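Local coordinates for protein NF-kappa-B inhibitor beta (Mus musculus, PDB 1OY3) that inhibits the transcription factor NF-kappa-B by binding it and holding it in the cytoplasm, through a domain built of ankyrin repeats, at residues C[157-160]-C[161-165]; C[186-190]-C[191-195]. One frame throughout, in Å; residues are numbered along the deposited sequence.

Contact 1: residues C[157-160]-C[161-165]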
loop_
_atom_site.group_PDB
_atom_site.type_symbol
_atom_site.label_atom_id
_atom_site.label_comp_id
_atom_site.label_asym_id
_atom_site.label_seq_id
_atom_site.Cartn_x
_atom_site.Cartn_y
_atom_site.Cartn_z
ATOM N N ASP C 157 -2.779 1.693 -2.678
ATOM C CA ASP C 157 -1.363 1.598 -3.016
ATOM C C ASP C 157 -1.278 0.943 -4.398
ATOM O O ASP C 157 -0.192 0.656 -4.894
ATOM C CB ASP C 157 -0.605 0.711 -2.021
ATOM C CG ASP C 157 -0.685 1.214 -0.600
ATOM O OD1 ASP C 157 -0.427 2.414 -0.390
ATOM O OD2 ASP C 157 -0.992 0.406 0.307
ATOM N N GLY C 158 -2.437 0.696 -5.001
ATOM C CA GLY C 158 -2.479 0.055 -6.306
ATOM C C GLY C 158 -2.179 -1.435 -6.206
ATOM O O GLY C 158 -1.858 -2.079 -7.201
ATOM N N HIS C 159 -2.290 -1.986 -5.002
ATOM C CA HIS C 159 -2.009 -3.405 -4.767
ATOM C C HIS C 159 -3.234 -4.286 -4.654
ATOM O O HIS C 159 -4.201 -3.928 -3.996
ATOM C CB HIS C 159 -1.223 -3.585 -3.473
ATOM C CG HIS C 159 0.182 -3.076 -3.539
ATOM N ND1 HIS C 159 0.916 -2.784 -2.412
ATOM C CD2 HIS C 159 1.003 -2.858 -4.591
ATOM C CE1 HIS C 159 2.134 -2.412 -2.767
ATOM N NE2 HIS C 159 2.212 -2.449 -4.085
ATOM N N THR C 160 -3.179 -5.444 -5.299
ATOM C CA THR C 160 -4.250 -6.422 -5.204
ATOM C C THR C 160 -3.734 -7.341 -4.104
ATOM O O THR C 160 -2.586 -7.210 -3.681
ATOM C CB THR C 160 -4.379 -7.239 -6.480
ATOM O OG1 THR C 160 -3.186 -8.011 -6.658
ATOM C CG2 THR C 160 -4.580 -6.322 -7.682
ATOM N N PRO C 161 -4.561 -8.287 -3.623
ATOM C CA PRO C 161 -4.085 -9.182 -2.563
ATOM C C PRO C 161 -2.789 -9.933 -2.890
ATOM O O PRO C 161 -1.915 -10.078 -2.020
ATOM C CB PRO C 161 -5.269 -10.126 -2.357
ATOM C CG PRO C 161 -6.440 -9.222 -2.604
ATOM C CD PRO C 161 -6.002 -8.480 -3.863
ATOM N N LEU C 162 -2.648 -10.398 -4.132
ATOM C CA LEU C 162 -1.438 -11.146 -4.502
ATOM C C LEU C 162 -0.174 -10.306 -4.303
ATOM O O LEU C 162 0.831 -10.793 -3.755
ATOM C CB LEU C 162 -1.518 -11.637 -5.949
ATOM C CG LEU C 162 -0.321 -12.506 -6.379
ATOM C CD1 LEU C 162 -0.215 -13.744 -5.490
ATOM C CD2 LEU C 162 -0.485 -12.914 -7.843
ATOM N N HIS C 163 -0.228 -9.059 -4.766
ATOM C CA HIS C 163 0.890 -8.133 -4.607
ATOM C C HIS C 163 1.297 -8.097 -3.147
ATOM O O HIS C 163 2.477 -8.192 -2.812
ATOM C CB HIS C 163 0.481 -6.722 -5.023
ATOM C CG HIS C 163 0.273 -6.560 -6.488
ATOM N ND1 HIS C 163 -0.719 -5.754 -7.009
ATOM C CD2 HIS C 163 0.938 -7.076 -7.546
ATOM C CE1 HIS C 163 -0.652 -5.785 -8.329
ATOM N NE2 HIS C 163 0.345 -6.579 -8.680
ATOM N N VAL C 164 0.307 -7.948 -2.275
ATOM C CA VAL C 164 0.564 -7.901 -0.841
ATOM C C VAL C 164 1.200 -9.212 -0.370
ATOM O O VAL C 164 2.218 -9.193 0.313
ATOM C CB VAL C 164 -0.748 -7.625 -0.051
ATOM C CG1 VAL C 164 -0.447 -7.400 1.433
ATOM C CG2 VAL C 164 -1.437 -6.390 -0.625
ATOM N N ALA C 165 0.624 -10.352 -0.751
ATOM C CA ALA C 165 1.185 -11.634 -0.320
ATOM C C ALA C 165 2.649 -11.788 -0.754
ATOM O O ALA C 165 3.474 -12.300 -0.002
ATOM C CB ALA C 165 0.341 -12.787 -0.851
#
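T160 and H163 grip each other where the loop 157-160 turns into the helix that begins at P161. The backbone N of T160 donates to ND1 of the H163 imidazole over 3.0 Å in an almost straight bond, although the donor stands 25° out of the ring plane. The threonine side chain follows its own backbone: T160 OG1 lies over one face of the imidazole, offset toward the rim and 3.4 Å from H163 ND1. It gets there because chi1 of 64° sets the hydroxyl between the T160 N and carbonyl carbon, while CG2 stands anti to the carbonyl carbon. H159 CA approaches the same ring at its edge, 3.5 Å from H163 ND1. The ring of H159 meets H163 less squarely: H159 CG sits 3.9 Å from CB of H163, and the two imidazole planes are inclined at 57°, neither stacked nor T-shaped. At the helix start, V164 N makes a weak bond of 3.3 Å back to T160 O, and V164 CG2 comes within 3.4 Å of T160 O.

Around this first shell, NE2 of H163 bonds to the backbone O of K186, so both ring nitrogens are engaged and the rotation of the imidazole is fixed. N155 holds the loop through its side-chain oxygen, which accepts from the N atoms of D157 and H159, and H83 of the preceding repeat bonds to H159 O. G158, with positive phi, carries the chain round the bend before H159. T160 at the N-cap, then P161, L162 and H163, spell the TPLH sequence, the hallmark of the ankyrin repeat at the start of its first helix.

Contact 2: residues C[186-190]-C[191-195]; sequences KPEPT and CGRTP
Between P187 and T194 the chain doubles back on itself, its two arms running 147° apart, and E188 N closes the turn with a bond of 2.7 Å to R193 O. The side chain of E188 then folds into the turn, because chi1 of 57° puts CG between its N and carbonyl carbon and a second bend at chi2 brings the carboxylate back to the backbone N atoms of R193 and T190. E188 OE2 accepts R193 N at 2.8 Å and R193 NE at 3.0 Å, the two donors arriving from opposite faces of the carboxylate plane. The second bond is a salt bridge, nearly straight and within the guanidinium plane, although the carboxylate stands 87° to that plane. C191 N adds a weak bond to OE2. The other carboxylate oxygen, E188 OE1, takes T190 N at 2.6 Å and T190 OG1 at 2.8 Å, again from opposite faces. T190 OG1 in turn receives R193 NH2 over 3.0 Å in a distinctly bent bond, so glutamate, threonine and arginine form a closed circuit. G192, with positive phi, carries the backbone through the bend.

Beyond the turn, E201 forms a salt bridge with R193 NH1, and T190 shares backbone hydrogen bonds with a chain of another protein, which also packs on P189 and C191. E188 is buried, and its oxygens are bonded by backbone NH groups, a hydroxyl and an arginine, which probably stabilises its ionised form and holds the loop in one conformation where it meets the partner protein.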
loop_
_atom_site.group_PDB
_atom_site.type_symbol
_atom_site.label_atom_id
_atom_site.label_comp_id
_atom_site.label_asym_id
_atom_site.label_seq_id
_atom_site.Cartn_x
_atom_site.Cartn_y
_atom_site.Cartn_z
ATOM N N LYS C 186 -0.667 -9.425 -13.082
ATOM C CA LYS C 186 -1.156 -8.079 -12.777
ATOM C C LYS C 186 -0.086 -7.092 -12.318
ATOM O O LYS C 186 0.488 -7.238 -11.238
ATOM C CB LYS C 186 -2.257 -8.176 -11.711
ATOM C CG LYS C 186 -2.848 -6.838 -11.276
ATOM C CD LYS C 186 -3.561 -6.106 -12.402
ATOM C CE LYS C 186 -4.731 -6.906 -12.973
ATOM N NZ LYS C 186 -5.825 -7.198 -11.999
ATOM N N PRO C 187 0.181 -6.056 -13.125
ATOM C CA PRO C 187 1.196 -5.063 -12.756
ATOM C C PRO C 187 0.662 -4.071 -11.722
ATOM O O PRO C 187 -0.490 -3.661 -11.815
ATOM C CB PRO C 187 1.489 -4.339 -14.078
ATOM C CG PRO C 187 0.810 -5.177 -15.142
ATOM C CD PRO C 187 -0.383 -5.751 -14.446
ATOM N N GLU C 188 1.471 -3.703 -10.729
ATOM C CA GLU C 188 1.022 -2.683 -9.783
ATOM C C GLU C 188 1.318 -1.376 -10.552
ATOM O O GLU C 188 2.235 -1.327 -11.380
ATOM C CB GLU C 188 1.762 -2.786 -8.437
ATOM C CG GLU C 188 3.265 -2.695 -8.460
ATOM C CD GLU C 188 3.758 -1.343 -8.925
ATOM O OE1 GLU C 188 3.125 -0.327 -8.563
ATOM O OE2 GLU C 188 4.788 -1.300 -9.637
ATOM N N PRO C 189 0.539 -0.313 -10.305
ATOM C CA PRO C 189 0.699 0.973 -10.994
ATOM C C PRO C 189 1.788 2.026 -10.750
ATOM O O PRO C 189 1.813 3.013 -11.486
ATOM C CB PRO C 189 -0.697 1.587 -10.865
ATOM C CG PRO C 189 -1.130 1.124 -9.514
ATOM C CD PRO C 189 -0.710 -0.332 -9.516
ATOM N N THR C 190 2.682 1.885 -9.776
ATOM C CA THR C 190 3.682 2.953 -9.632
ATOM C C THR C 190 4.719 2.875 -10.749
ATOM O O THR C 190 5.139 3.898 -11.283
ATOM C CB THR C 190 4.398 2.950 -8.255
ATOM O OG1 THR C 190 5.037 1.694 -8.025
ATOM C CG2 THR C 190 3.392 3.224 -7.130
ATOM N N CYS C 191 5.116 1.657 -11.108
ATOM C CA CYS C 191 6.085 1.470 -12.181
ATOM C C CYS C 191 5.865 0.160 -12.922
ATOM O O CYS C 191 6.775 -0.373 -13.552
ATOM C CB CYS C 191 7.518 1.550 -11.643
ATOM S SG CYS C 191 7.801 0.642 -10.143
ATOM N N GLY C 192 4.642 -0.348 -12.845
ATOM C CA GLY C 192 4.290 -1.564 -13.546
ATOM C C GLY C 192 4.960 -2.853 -13.122
ATOM O O GLY C 192 5.210 -3.727 -13.948
ATOM N N ARG C 193 5.263 -2.985 -11.840
ATOM C CA ARG C 193 5.874 -4.218 -11.379
ATOM C C ARG C 193 4.826 -5.334 -11.335
ATOM O O ARG C 193 3.705 -5.134 -10.886
ATOM C CB ARG C 193 6.494 -4.011 -10.002
ATOM C CG ARG C 193 7.674 -3.056 -10.035
ATOM C CD ARG C 193 8.140 -2.704 -8.655
ATOM N NE ARG C 193 7.232 -1.751 -8.044
ATOM C CZ ARG C 193 7.449 -1.152 -6.878
ATOM N NH1 ARG C 193 8.544 -1.420 -6.189
ATOM N NH2 ARG C 193 6.588 -0.252 -6.427
ATOM N N THR C 194 5.200 -6.503 -11.837
ATOM C CA THR C 194 4.313 -7.663 -11.838
ATOM C C THR C 194 4.622 -8.428 -10.552
ATOM O O THR C 194 5.546 -8.073 -9.820
ATOM C CB THR C 194 4.645 -8.618 -13.012
ATOM O OG1 THR C 194 6.011 -9.048 -12.893
ATOM C CG2 THR C 194 4.459 -7.935 -14.357
ATOM N N PRO C 195 3.843 -9.481 -10.251
ATOM C CA PRO C 195 4.132 -10.243 -9.041
ATOM C C PRO C 195 5.582 -10.746 -9.067
ATOM O O PRO C 195 6.274 -10.747 -8.044
ATOM C CB PRO C 195 3.122 -11.371 -9.116
ATOM C CG PRO C 195 1.940 -10.688 -9.679
ATOM C CD PRO C 195 2.522 -9.848 -10.791
#

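Contact 1 comes first along the chain and contact 2 follows in series, with their centres about 9 Å apart. Helix 161-167 starts in contact 1, and helix 171-180 follows before contact 2, so the pair marks one period of the ankyrin stack: the start of repeat 4, then the hairpin loop carrying the chain from repeat 4 to repeat 5. They touch directly. Besides the histidine bond to K186, G158 packs against P189, and L162 meets P195 at the head of helix 195-201. The contacts thus join the start of one repeat to the loop leading into the next, consistent with the stacked ankyrin array of the elongated inhibitor.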